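Long-range contacts in DltD domain-containing protein (Beauveria bassiana, PDB 7D78), which probably acts as a thioesterase-type polyketide cyclase that closes medium-ring lactones, using an alpha/beta hydrolase fold: residues Gly37-Gly42 against Asp92-Pro97; Leu153-Pro158 against Thr257-Val262. One frame throughout, in Å; residues are numbered along the deposited sequence.

Contact 1: Gly37-Gly42 against Asp92-Pro97; sequences GIIIRG and DSDGSP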
loop_
_atom_site.group_PDB
_atom_site.type_symbol
_atom_site.label_atom_id
_atom_site.label_comp_id
_atom_site.label_asym_id
_atom_site.label_seq_id
_atom_site.Cartn_x
_atom_site.Cartn_y
_atom_site.Cartn_z
ATOM N N GLY A 37 -6.523 14.755 -9.299
ATOM C CA GLY A 37 -6.578 15.543 -10.522
ATOM C C GLY A 37 -6.070 14.864 -11.784
ATOM O O GLY A 37 -6.006 15.510 -12.834
ATOM N N ILE A 38 -5.705 13.603 -11.717
ATOM C CA ILE A 38 -5.268 12.829 -12.878
ATOM C C ILE A 38 -6.503 12.440 -13.686
ATOM O O ILE A 38 -7.592 12.258 -13.128
ATOM C CB ILE A 38 -4.464 11.598 -12.386
ATOM C CG1 ILE A 38 -2.962 11.871 -12.454
ATOM C CG2 ILE A 38 -4.801 10.311 -13.126
ATOM C CD1 ILE A 38 -2.552 13.102 -11.703
ATOM N N ILE A 39 -6.361 12.363 -15.009
ATOM C CA ILE A 39 -7.450 11.944 -15.891
ATOM C C ILE A 39 -7.209 10.506 -16.329
ATOM O O ILE A 39 -6.180 10.206 -16.942
ATOM C CB ILE A 39 -7.565 12.857 -17.122
ATOM C CG1 ILE A 39 -7.660 14.324 -16.711
ATOM C CG2 ILE A 39 -8.750 12.431 -17.991
ATOM C CD1 ILE A 39 -9.031 14.767 -16.393
ATOM N N ILE A 40 -8.171 9.623 -16.040
ATOM C CA ILE A 40 -8.191 8.260 -16.570
ATOM C C ILE A 40 -9.011 8.275 -17.856
ATOM O O ILE A 40 -10.105 8.850 -17.885
ATOM C CB ILE A 40 -8.808 7.282 -15.551
ATOM C CG1 ILE A 40 -7.988 7.247 -14.250
ATOM C CG2 ILE A 40 -9.018 5.896 -16.171
ATOM C CD1 ILE A 40 -6.587 6.720 -14.429
ATOM N N ARG A 41 -8.507 7.636 -18.910
ATOM C CA ARG A 41 -9.178 7.620 -20.206
ATOM C C ARG A 41 -9.545 6.200 -20.615
ATOM O O ARG A 41 -8.776 5.258 -20.397
ATOM C CB ARG A 41 -8.289 8.274 -21.300
ATOM C CG ARG A 41 -7.924 9.717 -20.940
ATOM C CD ARG A 41 -7.284 10.514 -22.076
ATOM N NE ARG A 41 -7.163 11.912 -21.653
ATOM C CZ ARG A 41 -6.183 12.363 -20.877
ATOM N NH1 ARG A 41 -5.226 11.528 -20.475
ATOM N NH2 ARG A 41 -6.150 13.639 -20.508
ATOM N N GLY A 42 -10.714 6.054 -21.239
ATOM C CA GLY A 42 -11.154 4.742 -21.671
ATOM C C GLY A 42 -12.253 4.797 -22.714
ATOM O O GLY A 42 -12.704 5.871 -23.123
ATOM N N ASP A 92 -3.316 5.759 -22.659
ATOM C CA ASP A 92 -3.853 7.091 -22.902
ATOM C C ASP A 92 -4.030 7.909 -21.625
ATOM O O ASP A 92 -4.319 9.107 -21.716
ATOM C CB ASP A 92 -5.214 7.002 -23.628
ATOM C CG ASP A 92 -5.090 6.569 -25.099
ATOM O OD1 ASP A 92 -3.995 6.690 -25.694
ATOM O OD2 ASP A 92 -6.111 6.116 -25.663
ATOM N N SER A 93 -3.879 7.304 -20.444
ATOM C CA SER A 93 -4.253 7.979 -19.209
ATOM C C SER A 93 -3.109 8.803 -18.630
ATOM O O SER A 93 -1.929 8.514 -18.846
ATOM C CB SER A 93 -4.727 6.967 -18.164
ATOM O OG SER A 93 -5.890 6.317 -18.611
ATOM N N ASP A 94 -3.482 9.838 -17.881
ATOM C CA ASP A 94 -2.520 10.585 -17.081
ATOM C C ASP A 94 -1.808 9.667 -16.091
ATOM O O ASP A 94 -2.256 8.558 -15.792
ATOM C CB ASP A 94 -3.214 11.687 -16.281
ATOM C CG ASP A 94 -3.736 12.810 -17.142
ATOM O OD1 ASP A 94 -3.476 12.820 -18.359
ATOM O OD2 ASP A 94 -4.408 13.695 -16.573
ATOM N N GLY A 95 -0.703 10.165 -15.548
ATOM C CA GLY A 95 -0.039 9.493 -14.450
ATOM C C GLY A 95 1.461 9.475 -14.651
ATOM O O GLY A 95 1.938 9.044 -15.705
ATOM N N SER A 96 2.212 9.929 -13.646
ATOM C CA SER A 96 3.666 10.014 -13.714
ATOM C C SER A 96 4.254 9.577 -12.376
ATOM O O SER A 96 3.709 9.928 -11.323
ATOM C CB SER A 96 4.136 11.439 -14.034
ATOM O OG SER A 96 3.441 11.947 -15.161
ATOM N N PRO A 97 5.363 8.816 -12.380
ATOM C CA PRO A 97 6.072 8.357 -13.583
ATOM C C PRO A 97 5.288 7.350 -14.433
ATOM O O PRO A 97 4.382 6.677 -13.939
ATOM C CB PRO A 97 7.357 7.707 -13.024
ATOM C CG PRO A 97 7.151 7.535 -11.593
ATOM C CD PRO A 97 6.104 8.522 -11.140
HETATM O O HOH W 1 -3.747 15.205 -19.673
#

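Contact 2: Leu153-Pro158 against Thr257-Val262; sequences LVMVCP and TPVLMV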
loop_
_atom_site.group_PDB
_atom_site.type_symbol
_atom_site.label_atom_id
_atom_site.label_comp_id
_atom_site.label_asym_id
_atom_site.label_seq_id
_atom_site.Cartn_x
_atom_site.Cartn_y
_atom_site.Cartn_z
ATOM N N LEU A 153 -18.385 -8.875 -8.607
ATOM C CA LEU A 153 -16.959 -8.895 -8.900
ATOM C C LEU A 153 -16.676 -10.089 -9.797
ATOM O O LEU A 153 -16.995 -11.224 -9.436
ATOM C CB LEU A 153 -16.147 -8.989 -7.609
ATOM C CG LEU A 153 -14.656 -9.289 -7.726
ATOM C CD1 LEU A 153 -13.943 -8.108 -8.388
ATOM C CD2 LEU A 153 -14.092 -9.555 -6.332
ATOM N N VAL A 154 -16.091 -9.839 -10.962
ATOM C CA VAL A 154 -15.673 -10.898 -11.871
ATOM C C VAL A 154 -14.163 -10.828 -11.991
ATOM O O VAL A 154 -13.620 -9.814 -12.445
ATOM C CB VAL A 154 -16.335 -10.764 -13.248
ATOM C CG1 VAL A 154 -15.752 -11.790 -14.208
ATOM C CG2 VAL A 154 -17.841 -10.935 -13.114
ATOM N N MET A 155 -13.489 -11.891 -11.572
ATOM C CA MET A 155 -12.039 -11.988 -11.668
ATOM C C MET A 155 -11.688 -13.075 -12.670
ATOM O O MET A 155 -12.071 -14.240 -12.497
ATOM C CB MET A 155 -11.411 -12.302 -10.313
ATOM C CG MET A 155 -11.519 -11.180 -9.294
ATOM S SD MET A 155 -10.608 -11.600 -7.801
ATOM C CE MET A 155 -11.668 -12.844 -7.082
ATOM N N VAL A 156 -10.951 -12.701 -13.703
ATOM C CA VAL A 156 -10.439 -13.648 -14.681
ATOM C C VAL A 156 -8.950 -13.821 -14.424
ATOM O O VAL A 156 -8.200 -12.837 -14.411
ATOM C CB VAL A 156 -10.715 -13.174 -16.114
ATOM C CG1 VAL A 156 -10.138 -14.162 -17.130
ATOM C CG2 VAL A 156 -12.203 -12.979 -16.305
ATOM N N CYS A 157 -8.534 -15.070 -14.207
ATOM C CA CYS A 157 -7.156 -15.472 -13.927
ATOM C C CYS A 157 -6.424 -14.481 -13.007
ATOM O O CYS A 157 -5.349 -13.986 -13.359
ATOM C CB CYS A 157 -6.376 -15.693 -15.221
ATOM S SG CYS A 157 -6.228 -14.245 -16.332
ATOM N N PRO A 158 -6.977 -14.184 -11.831
ATOM C CA PRO A 158 -6.303 -13.231 -10.938
ATOM C C PRO A 158 -4.912 -13.717 -10.545
ATOM O O PRO A 158 -4.691 -14.908 -10.326
ATOM C CB PRO A 158 -7.232 -13.165 -9.720
ATOM C CG PRO A 158 -7.981 -14.458 -9.743
ATOM C CD PRO A 158 -8.176 -14.769 -11.203
ATOM N N THR A 257 -19.626 -9.237 -1.485
ATOM C CA THR A 257 -19.780 -9.021 -2.923
ATOM C C THR A 257 -19.850 -10.340 -3.685
ATOM O O THR A 257 -18.883 -11.114 -3.648
ATOM C CB THR A 257 -18.609 -8.188 -3.428
ATOM O OG1 THR A 257 -18.469 -7.037 -2.585
ATOM C CG2 THR A 257 -18.842 -7.755 -4.874
ATOM N N PRO A 258 -20.950 -10.633 -4.382
ATOM C CA PRO A 258 -21.005 -11.832 -5.227
ATOM C C PRO A 258 -19.832 -11.862 -6.191
ATOM O O PRO A 258 -19.542 -10.874 -6.873
ATOM C CB PRO A 258 -22.335 -11.680 -5.977
ATOM C CG PRO A 258 -23.155 -10.755 -5.153
ATOM C CD PRO A 258 -22.183 -9.834 -4.460
ATOM N N VAL A 259 -19.139 -12.996 -6.240
ATOM C CA VAL A 259 -17.873 -13.068 -6.958
ATOM C C VAL A 259 -17.870 -14.267 -7.892
ATOM O O VAL A 259 -18.172 -15.394 -7.481
ATOM C CB VAL A 259 -16.665 -13.114 -5.997
ATOM C CG1 VAL A 259 -16.862 -14.165 -4.908
ATOM C CG2 VAL A 259 -15.357 -13.365 -6.777
ATOM N N LEU A 260 -17.501 -14.021 -9.140
ATOM C CA LEU A 260 -17.243 -15.058 -10.126
ATOM C C LEU A 260 -15.753 -15.065 -10.424
ATOM O O LEU A 260 -15.184 -14.019 -10.758
ATOM C CB LEU A 260 -18.034 -14.801 -11.413
ATOM C CG LEU A 260 -17.594 -15.617 -12.625
ATOM C CD1 LEU A 260 -17.965 -17.083 -12.411
ATOM C CD2 LEU A 260 -18.250 -15.061 -13.887
ATOM N N MET A 261 -15.120 -16.225 -10.287
ATOM C CA MET A 261 -13.730 -16.391 -10.683
ATOM C C MET A 261 -13.631 -17.355 -11.857
ATOM O O MET A 261 -14.191 -18.460 -11.814
ATOM C CB MET A 261 -12.876 -16.906 -9.527
ATOM C CG MET A 261 -11.410 -17.059 -9.907
ATOM S SD MET A 261 -10.417 -17.669 -8.535
ATOM C CE MET A 261 -10.721 -16.413 -7.295
ATOM N N VAL A 262 -12.904 -16.940 -12.889
ATOM C CA VAL A 262 -12.605 -17.765 -14.051
ATOM C C VAL A 262 -11.113 -18.069 -14.038
ATOM O O VAL A 262 -10.285 -17.158 -14.179
ATOM C CB VAL A 262 -13.014 -17.066 -15.354
ATOM C CG1 VAL A 262 -12.693 -17.955 -16.560
ATOM C CG2 VAL A 262 -14.494 -16.692 -15.314
#

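Contact 1: Gly37-Gly42 against Asp92-Pro97
D94 grips the start of strand 39-45 with both carboxylate oxygens. Its OD2 accepts the backbone N of I39 at 2.8 Å, while OD1 meets R41 NH1 at 3.0 Å in a salt bridge. Both donors stand well above the carboxylate plane, and the guanidinium is turned 65° against it. The backbone answers in the other direction: D94 N donates to I39 O. One residue back, S93 OG takes the N-H of R41 in an almost straight bond (2.9 Å, 176°) and has D86 O as a second partner, so this hydroxyl couples the strand to the end of strand 81-86. R41 belongs to this tight part too. Its chain runs extended from CG to NE, laying the guanidinium alongside the loop, where NH1 also reaches D92 O (2.9 Å) and CG2 of I39 lies 3.7 Å above one face; NE is paired with E31.

The solvent side is marked by a water that bridges R41 NH2 and D94 OD1. Packing is looser at the other end, before the strand, where I38 CG2 rests 3.8 Å from D94 CB. Side-chain carboxylate and hydroxyl thus do much of the pairing that a neighbouring strand would do, pinning the loop before helix 103-118 to an antiparallel N-terminal strand of the alpha/beta hydrolase sheet.

Contact 2: Leu153-Pro158 against Thr257-Val262
L153 N and P258 O, 2.9 Å apart, begin a ladder of five backbone hydrogen bonds between two parallel strands. L260 uses both its N and its O, to L153 O and M155 N, and V262 does the same between M155 O and C157 N. The last rung, C157 N to V262 O, is 2.7 Å long and nearly straight (173°), and it carries the pairing one residue past the end of strand 150-156. The strands run within 11° of parallel. Their residues pair in order, from L153 with V259 to V156 with V262.

Between the rungs come CA-H...O contacts. L153 O, which already accepts L260 N, also lies 3.2 Å from V259 CA, and M155 O likewise takes a second, weaker approach from M261 CA.

The apolar contacts divide between the two faces. L153, M155, V259 and M261 share one, on the side of helix 135-146. There L153 CD2 lies beside V259 CG2 at 4.0 Å, and P158 CG flanks M261 CE at 4.2 Å. M155 has two conformers; in one of them its CE lies 3.7 Å from V259 CG2 and the two methionine chains cross. On the reverse face V154 CG1 lies beside L260 CD2 (4.1 Å), with V156 and V262 following, and helix 305-319 packs over V156 and L260.

C157 touches H296 and D267, members with S134 of a probable catalytic triad. The chemistry is that of a buried hydrophobic part of the sheet: the ladder satisfies the facing strand edges, V154 and V156 bond to strand 127-133 and its end on the other edge, and thioethers lie on the helix 135-146 face with branched aliphatic groups on the other, close beside the likely active site.

From the N terminus, strand 28-33 leads into strand 39-45, and contact 1 closes when the chain, after strands 51-57 and 81-86 and the helix between them, returns with 92-97. That loop is complete before contact 2 opens at 153-158; the second closes at 257-262 after a long excursion of helices and loops with little strand. The two loops therefore follow in series, without nesting or crossing. Contact 1 ties a loop to the antiparallel beginning of the main sheet, whereas contact 2 zips together two parallel strands toward its other end. Their centres are 26 Å apart and their nearest atoms about 17 Å, on opposite sides of the chain's centre; they do not touch, though both reach the same sheet.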